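Local coordinates for MerB2 (Bacillus megaterium, PDB 5C17), which probably acts as an organomercurial lyase that cleaves carbon–mercury bonds, and here holds a mercury(II) ion between two cysteines, at residues 146-152 with 167-173; 122-126 with 179-183. All blocks are in the same frame, centred on the assembly; numbering follows the deposited sequence.

Interaction 1: residues 146-152 with 167-173; sequences STVIWTV and QIHYFSS
Val148 and Phe171 form one hydrogen-bonded pair of this antiparallel strand pairing, Trp150 and His169 the next, with the non-hydrogen-bonded pair Ile149–Tyr170 between them. Trp150 N donates to His169 O over 2.8 Å, nearly straight at 167°, and His169 N returns a bond to Trp150 O. Just before strand 148-151 begins, and just after 169-171 ends, Ser146 OG donates to Ser172 O at 2.7 Å, lying in the plane of that carbonyl.

Of all the residues here, Trp150 is the most covered by the facing segment. Its CB sits at the edge of the Phe171 ring, 3.5 Å from CE2, and CG stays close to the same atom. With CG anti to the backbone N (chi1 171°), the indole runs beside the imidazole of His169, both side chains pointing the same way: Trp150 CD1 lies 3.9 Å from His169 CD2, and the planes, only 17° apart, are slid so far that the rings barely overlap. Trp150 CD1 also has Gln167 O at the indole edge, 3.4 Å away. At the polar end of the indole, Trp150 NE1 donates to a water at 3.0 Å, which in turn donates to Gln167 O, so the N-H is satisfied and the indole edge is tied to the backbone of the facing segment.

On the other face, Tyr170 crosses Thr147 and Ile149: its CD1 lies 3.5 Å from Thr147 CG2, while Ile149 CG1 packs against CD1 and CE1.

Strand 148-151 is the middle of a three-stranded antiparallel sheet, with 169-171 on one flank and 190-192 on the other. Helix 103-113 covers the Ile149–Tyr170 face, where Tyr170 OH bonds Thr106 OG1; helix 174-183 covers the Trp150–Phe171 face, bringing Trp180 edge-to-face onto Trp150.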
loop_
_atom_site.group_PDB
_atom_site.type_symbol
_atom_site.label_atom_id
_atom_site.label_comp_id
_atom_site.label_asym_id
_atom_site.label_seq_id
_atom_site.Cartn_x
_atom_site.Cartn_y
_atom_site.Cartn_z
ATOM N N SER A 146 -5.325 1.084 -21.560
ATOM C CA SER A 146 -4.429 -0.071 -21.522
ATOM C C SER A 146 -3.551 -0.173 -20.262
ATOM O O SER A 146 -2.645 -1.012 -20.183
ATOM C CB SER A 146 -3.524 -0.027 -22.757
ATOM O OG SER A 146 -2.965 1.265 -22.914
ATOM N N THR A 147 -3.839 0.646 -19.256
ATOM C CA THR A 147 -3.050 0.678 -18.031
ATOM C C THR A 147 -3.011 -0.687 -17.354
ATOM O O THR A 147 -4.029 -1.372 -17.227
ATOM C CB THR A 147 -3.620 1.734 -17.077
ATOM O OG1 THR A 147 -3.437 3.033 -17.641
ATOM C CG2 THR A 147 -2.915 1.728 -15.724
ATOM N N VAL A 148 -1.819 -1.060 -16.909
ATOM C CA VAL A 148 -1.570 -2.315 -16.218
ATOM C C VAL A 148 -0.590 -2.058 -15.074
ATOM O O VAL A 148 -0.042 -0.958 -14.950
ATOM C CB VAL A 148 -1.009 -3.398 -17.161
ATOM C CG1 VAL A 148 -2.076 -3.851 -18.168
ATOM C CG2 VAL A 148 0.245 -2.881 -17.865
ATOM N N ILE A 149 -0.383 -3.071 -14.243
ATOM C CA ILE A 149 0.544 -2.995 -13.126
ATOM C C ILE A 149 1.644 -4.044 -13.278
ATOM O O ILE A 149 1.383 -5.162 -13.729
ATOM C CB ILE A 149 -0.210 -3.210 -11.806
ATOM C CG1 ILE A 149 -1.070 -1.978 -11.523
ATOM C CG2 ILE A 149 0.748 -3.493 -10.632
ATOM C CD1 ILE A 149 -2.048 -2.133 -10.357
ATOM N N TRP A 150 2.864 -3.653 -12.926
ATOM C CA TRP A 150 3.994 -4.552 -12.836
ATOM C C TRP A 150 4.221 -4.858 -11.371
ATOM O O TRP A 150 4.387 -3.943 -10.566
ATOM C CB TRP A 150 5.221 -3.883 -13.426
ATOM C CG TRP A 150 6.501 -4.609 -13.220
ATOM C CD1 TRP A 150 7.425 -4.383 -12.248
ATOM C CD2 TRP A 150 7.015 -5.669 -14.019
ATOM N NE1 TRP A 150 8.474 -5.237 -12.379
ATOM C CE2 TRP A 150 8.258 -6.036 -13.469
ATOM C CE3 TRP A 150 6.549 -6.345 -15.145
ATOM C CZ2 TRP A 150 9.040 -7.057 -14.005
ATOM C CZ3 TRP A 150 7.327 -7.350 -15.677
ATOM C CH2 TRP A 150 8.561 -7.697 -15.106
ATOM N N THR A 151 4.236 -6.140 -11.030
ATOM C CA THR A 151 4.424 -6.593 -9.665
ATOM C C THR A 151 5.602 -7.557 -9.587
ATOM O O THR A 151 6.057 -8.091 -10.602
ATOM C CB THR A 151 3.146 -7.244 -9.114
ATOM O OG1 THR A 151 3.301 -7.460 -7.711
ATOM C CG2 THR A 151 2.845 -8.549 -9.800
ATOM N N VAL A 152 6.106 -7.746 -8.373
ATOM C CA VAL A 152 7.212 -8.651 -8.120
ATOM C C VAL A 152 6.792 -9.660 -7.067
ATOM O O VAL A 152 5.815 -9.447 -6.351
ATOM C CB VAL A 152 8.486 -7.897 -7.658
ATOM C CG1 VAL A 152 8.964 -6.965 -8.751
ATOM C CG2 VAL A 152 8.262 -7.130 -6.351
ATOM N N GLN A 167 9.466 -1.366 -6.241
ATOM C CA GLN A 167 9.632 -2.271 -7.384
ATOM C C GLN A 167 8.337 -2.524 -8.160
ATOM O O GLN A 167 8.355 -3.204 -9.180
ATOM C CB GLN A 167 10.192 -3.607 -6.897
ATOM C CG GLN A 167 11.561 -3.519 -6.222
ATOM C CD GLN A 167 11.962 -4.840 -5.602
ATOM O OE1 GLN A 167 12.100 -4.949 -4.385
ATOM N NE2 GLN A 167 12.127 -5.861 -6.435
ATOM N N ILE A 168 7.229 -1.966 -7.672
ATOM C CA ILE A 168 5.920 -2.119 -8.268
ATOM C C ILE A 168 5.613 -0.814 -9.007
ATOM O O ILE A 168 5.890 0.214 -8.516
ATOM C CB ILE A 168 4.881 -2.394 -7.174
ATOM C CG1 ILE A 168 5.132 -3.769 -6.530
ATOM C CG2 ILE A 168 3.449 -2.184 -7.677
ATOM C CD1 ILE A 168 4.429 -3.977 -5.215
ATOM N N HIS A 169 5.038 -0.949 -10.192
ATOM C CA HIS A 169 4.770 0.187 -11.046
ATOM C C HIS A 169 3.469 0.081 -11.829
ATOM O O HIS A 169 2.942 -0.964 -12.089
ATOM C CB HIS A 169 5.892 0.282 -12.106
ATOM C CG HIS A 169 7.271 0.258 -11.546
ATOM N ND1 HIS A 169 7.765 1.247 -10.732
ATOM C CD2 HIS A 169 8.260 -0.636 -11.705
ATOM C CE1 HIS A 169 8.999 0.946 -10.402
ATOM N NE2 HIS A 169 9.313 -0.195 -10.966
ATOM N N TYR A 170 2.972 1.255 -12.183
ATOM C CA TYR A 170 1.931 1.423 -13.187
ATOM C C TYR A 170 2.676 1.587 -14.517
ATOM O O TYR A 170 3.670 2.233 -14.601
ATOM C CB TYR A 170 1.074 2.683 -12.996
ATOM C CG TYR A 170 -0.232 2.525 -12.202
ATOM C CD1 TYR A 170 -1.235 1.670 -12.600
ATOM C CD2 TYR A 170 -0.461 3.287 -11.085
ATOM C CE1 TYR A 170 -2.398 1.580 -11.910
ATOM C CE2 TYR A 170 -1.628 3.179 -10.374
ATOM C CZ TYR A 170 -2.599 2.312 -10.789
ATOM O OH TYR A 170 -3.781 2.168 -10.151
ATOM N N PHE A 171 2.123 0.977 -15.546
ATOM C CA PHE A 171 2.553 1.162 -16.922
ATOM C C PHE A 171 1.326 1.541 -17.768
ATOM O O PHE A 171 0.240 1.011 -17.610
ATOM C CB PHE A 171 3.310 -0.031 -17.533
ATOM C CG PHE A 171 4.691 -0.193 -16.978
ATOM C CD1 PHE A 171 5.680 0.715 -17.287
ATOM C CD2 PHE A 171 4.999 -1.214 -16.089
ATOM C CE1 PHE A 171 6.925 0.608 -16.742
ATOM C CE2 PHE A 171 6.273 -1.338 -15.550
ATOM C CZ PHE A 171 7.228 -0.416 -15.889
ATOM N N SER A 172 1.535 2.441 -18.714
ATOM C CA SER A 172 0.468 2.895 -19.591
ATOM C C SER A 172 -0.053 1.809 -20.527
ATOM O O SER A 172 -1.151 1.930 -21.036
ATOM C CB SER A 172 0.983 4.067 -20.422
ATOM O OG SER A 172 2.245 3.781 -20.996
ATOM N N SER A 173 0.756 0.777 -20.762
ATOM C CA SER A 173 0.391 -0.358 -21.600
ATOM C C SER A 173 1.374 -1.480 -21.354
ATOM O O SER A 173 2.469 -1.254 -20.838
ATOM C CB SER A 173 0.434 0.003 -23.088
ATOM O OG SER A 173 1.773 0.234 -23.493
HETATM O O HOH W 1 10.526 -4.179 -10.460
#

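Interaction 2: residues 122-126 with 179-183; sequences RCAYT and KWKEE
Tyr125 leans on Lys179 and Trp180 of the helix and reaches on to Glu183. Lys179 comes first: its CB lies over the Tyr125 face, a CH-pi contact 3.9 Å from the ring centroid. The lysine side chain then bends at chi3 (73°), which brings Lys179 CE to 3.5 Å from Tyr125 OH and places NZ at the ring edge, near its plane. Trp180 follows, with its backbone N over the same ring and its CB 3.7 Å from Tyr125 CD1. One turn on, Glu183 extends its chain so that OE1 accepts from Tyr125 OH at 2.8 Å, on the syn side but 35° out of the carboxylate plane; ring and carboxylate stand 61° apart. A phenylalanine in place of Tyr125 has no hydroxyl, which would probably leave Glu183 OE1 without this donor and its carboxylate freer to turn. The turn presenting Tyr125 is held by Cys123 SG, which accepts from Thr126 N at 3.3 Å and weakly from Tyr125 N. This surface contact joins the loop between strands 117-122 and 129-135 to helix 174-183, with strand 169-171 packing against Ala124 and Tyr125.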
loop_
_atom_site.group_PDB
_atom_site.type_symbol
_atom_site.label_atom_id
_atom_site.label_comp_id
_atom_site.label_asym_id
_atom_site.label_seq_id
_atom_site.Cartn_x
_atom_site.Cartn_y
_atom_site.Cartn_z
ATOM N N ARG A 122 1.445 7.888 -12.538
ATOM C CA ARG A 122 2.321 8.096 -13.693
ATOM C C ARG A 122 2.760 6.765 -14.256
ATOM O O ARG A 122 3.009 5.833 -13.513
ATOM C CB ARG A 122 3.582 8.872 -13.294
ATOM C CG ARG A 122 3.337 10.302 -12.843
ATOM C CD ARG A 122 3.117 11.208 -14.010
ATOM N NE ARG A 122 2.677 12.530 -13.593
ATOM C CZ ARG A 122 2.419 13.525 -14.433
ATOM N NH1 ARG A 122 2.613 13.355 -15.740
ATOM N NH2 ARG A 122 1.982 14.688 -13.987
ATOM N N CYS A 123 2.902 6.695 -15.578
ATOM C CA CYS A 123 3.537 5.543 -16.202
ATOM C C CYS A 123 5.014 5.562 -15.851
ATOM O O CYS A 123 5.696 6.556 -16.082
ATOM C CB CYS A 123 3.388 5.585 -17.722
ATOM S SG CYS A 123 4.227 4.233 -18.588
ATOM N N ALA A 124 5.511 4.462 -15.296
ATOM C CA ALA A 124 6.911 4.375 -14.900
ATOM C C ALA A 124 7.853 4.418 -16.097
ATOM O O ALA A 124 9.051 4.657 -15.927
ATOM C CB ALA A 124 7.164 3.131 -14.080
ATOM N N TYR A 125 7.343 4.177 -17.296
ATOM C CA TYR A 125 8.166 4.292 -18.491
ATOM C C TYR A 125 8.050 5.672 -19.130
ATOM O O TYR A 125 9.034 6.399 -19.214
ATOM C CB TYR A 125 7.869 3.197 -19.506
ATOM C CG TYR A 125 8.907 3.159 -20.602
ATOM C CD1 TYR A 125 10.242 2.874 -20.312
ATOM C CD2 TYR A 125 8.574 3.420 -21.916
ATOM C CE1 TYR A 125 11.202 2.851 -21.292
ATOM C CE2 TYR A 125 9.548 3.391 -22.926
ATOM C CZ TYR A 125 10.850 3.092 -22.604
ATOM O OH TYR A 125 11.827 3.072 -23.584
ATOM N N THR A 126 6.859 6.056 -19.570
ATOM C CA THR A 126 6.733 7.265 -20.366
ATOM C C THR A 126 6.607 8.547 -19.573
ATOM O O THR A 126 6.787 9.623 -20.123
ATOM C CB THR A 126 5.511 7.231 -21.274
ATOM O OG1 THR A 126 4.344 7.384 -20.473
ATOM C CG2 THR A 126 5.454 5.949 -22.101
ATOM N N LYS A 179 9.013 -2.271 -23.078
ATOM C CA LYS A 179 10.137 -1.374 -23.358
ATOM C C LYS A 179 10.959 -1.154 -22.094
ATOM O O LYS A 179 12.186 -1.199 -22.123
ATOM C CB LYS A 179 9.660 -0.035 -23.920
ATOM C CG LYS A 179 9.075 -0.133 -25.311
ATOM C CD LYS A 179 8.691 1.229 -25.885
ATOM C CE LYS A 179 9.892 2.075 -26.300
ATOM N NZ LYS A 179 9.431 3.368 -26.890
ATOM N N TRP A 180 10.273 -0.944 -20.979
ATOM C CA TRP A 180 10.946 -0.753 -19.704
ATOM C C TRP A 180 11.719 -2.009 -19.328
ATOM O O TRP A 180 12.878 -1.936 -18.914
ATOM C CB TRP A 180 9.919 -0.376 -18.633
ATOM C CG TRP A 180 10.446 -0.289 -17.240
ATOM C CD1 TRP A 180 10.970 0.814 -16.625
ATOM C CD2 TRP A 180 10.484 -1.341 -16.276
ATOM N NE1 TRP A 180 11.330 0.510 -15.337
ATOM C CE2 TRP A 180 11.046 -0.811 -15.098
ATOM C CE3 TRP A 180 10.088 -2.683 -16.292
ATOM C CZ2 TRP A 180 11.221 -1.581 -13.942
ATOM C CZ3 TRP A 180 10.268 -3.441 -15.155
ATOM C CH2 TRP A 180 10.829 -2.890 -13.994
ATOM N N LYS A 181 11.092 -3.164 -19.519
ATOM C CA LYS A 181 11.735 -4.426 -19.190
ATOM C C LYS A 181 13.029 -4.636 -19.966
ATOM O O LYS A 181 13.993 -5.171 -19.426
ATOM C CB LYS A 181 10.809 -5.589 -19.481
ATOM C CG LYS A 181 9.831 -5.910 -18.390
ATOM C CD LYS A 181 9.028 -7.157 -18.745
ATOM C CE LYS A 181 9.947 -8.324 -19.096
ATOM N NZ LYS A 181 9.363 -9.660 -18.787
ATOM N N GLU A 182 13.036 -4.246 -21.240
ATOM C CA GLU A 182 14.221 -4.384 -22.083
ATOM C C GLU A 182 15.389 -3.600 -21.510
ATOM O O GLU A 182 16.546 -4.004 -21.643
ATOM C CB GLU A 182 13.901 -3.929 -23.510
ATOM C CG GLU A 182 13.366 -5.070 -24.370
ATOM C CD GLU A 182 12.674 -4.608 -25.642
ATOM O OE1 GLU A 182 11.458 -4.323 -25.598
ATOM O OE2 GLU A 182 13.348 -4.552 -26.693
ATOM N N GLU A 183 15.079 -2.493 -20.848
ATOM C CA GLU A 183 16.093 -1.625 -20.259
ATOM C C GLU A 183 16.466 -2.043 -18.839
ATOM O O GLU A 183 17.437 -1.538 -18.278
ATOM C CB GLU A 183 15.593 -0.182 -20.259
ATOM C CG GLU A 183 15.432 0.393 -21.647
ATOM C CD GLU A 183 14.844 1.782 -21.631
ATOM O OE1 GLU A 183 14.310 2.217 -22.677
ATOM O OE2 GLU A 183 14.911 2.441 -20.568
#

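How the interactions relate
From the N terminus, the chain passes first through 122-126, the loop leaving strand 117-122 of the large antiparallel sheet. It then runs along strands 129-135 and 138-143 before entering 146-152. Interaction 1 closes the shorter loop, which contains helix 160-164, when 167-173 returns antiparallel beside strand 148-151. Helix 174-183 follows at once, and interaction 2 closes the longer loop at 179-183, so interaction 1 is nested inside interaction 2. The two touch directly: Ala124 N probably bonds Tyr170 O, and Phe171 CZ packs on Trp180 CD2, 3.4 Å away. Together they tie the small three-stranded sheet and its following helix to a loop of the eight-stranded one.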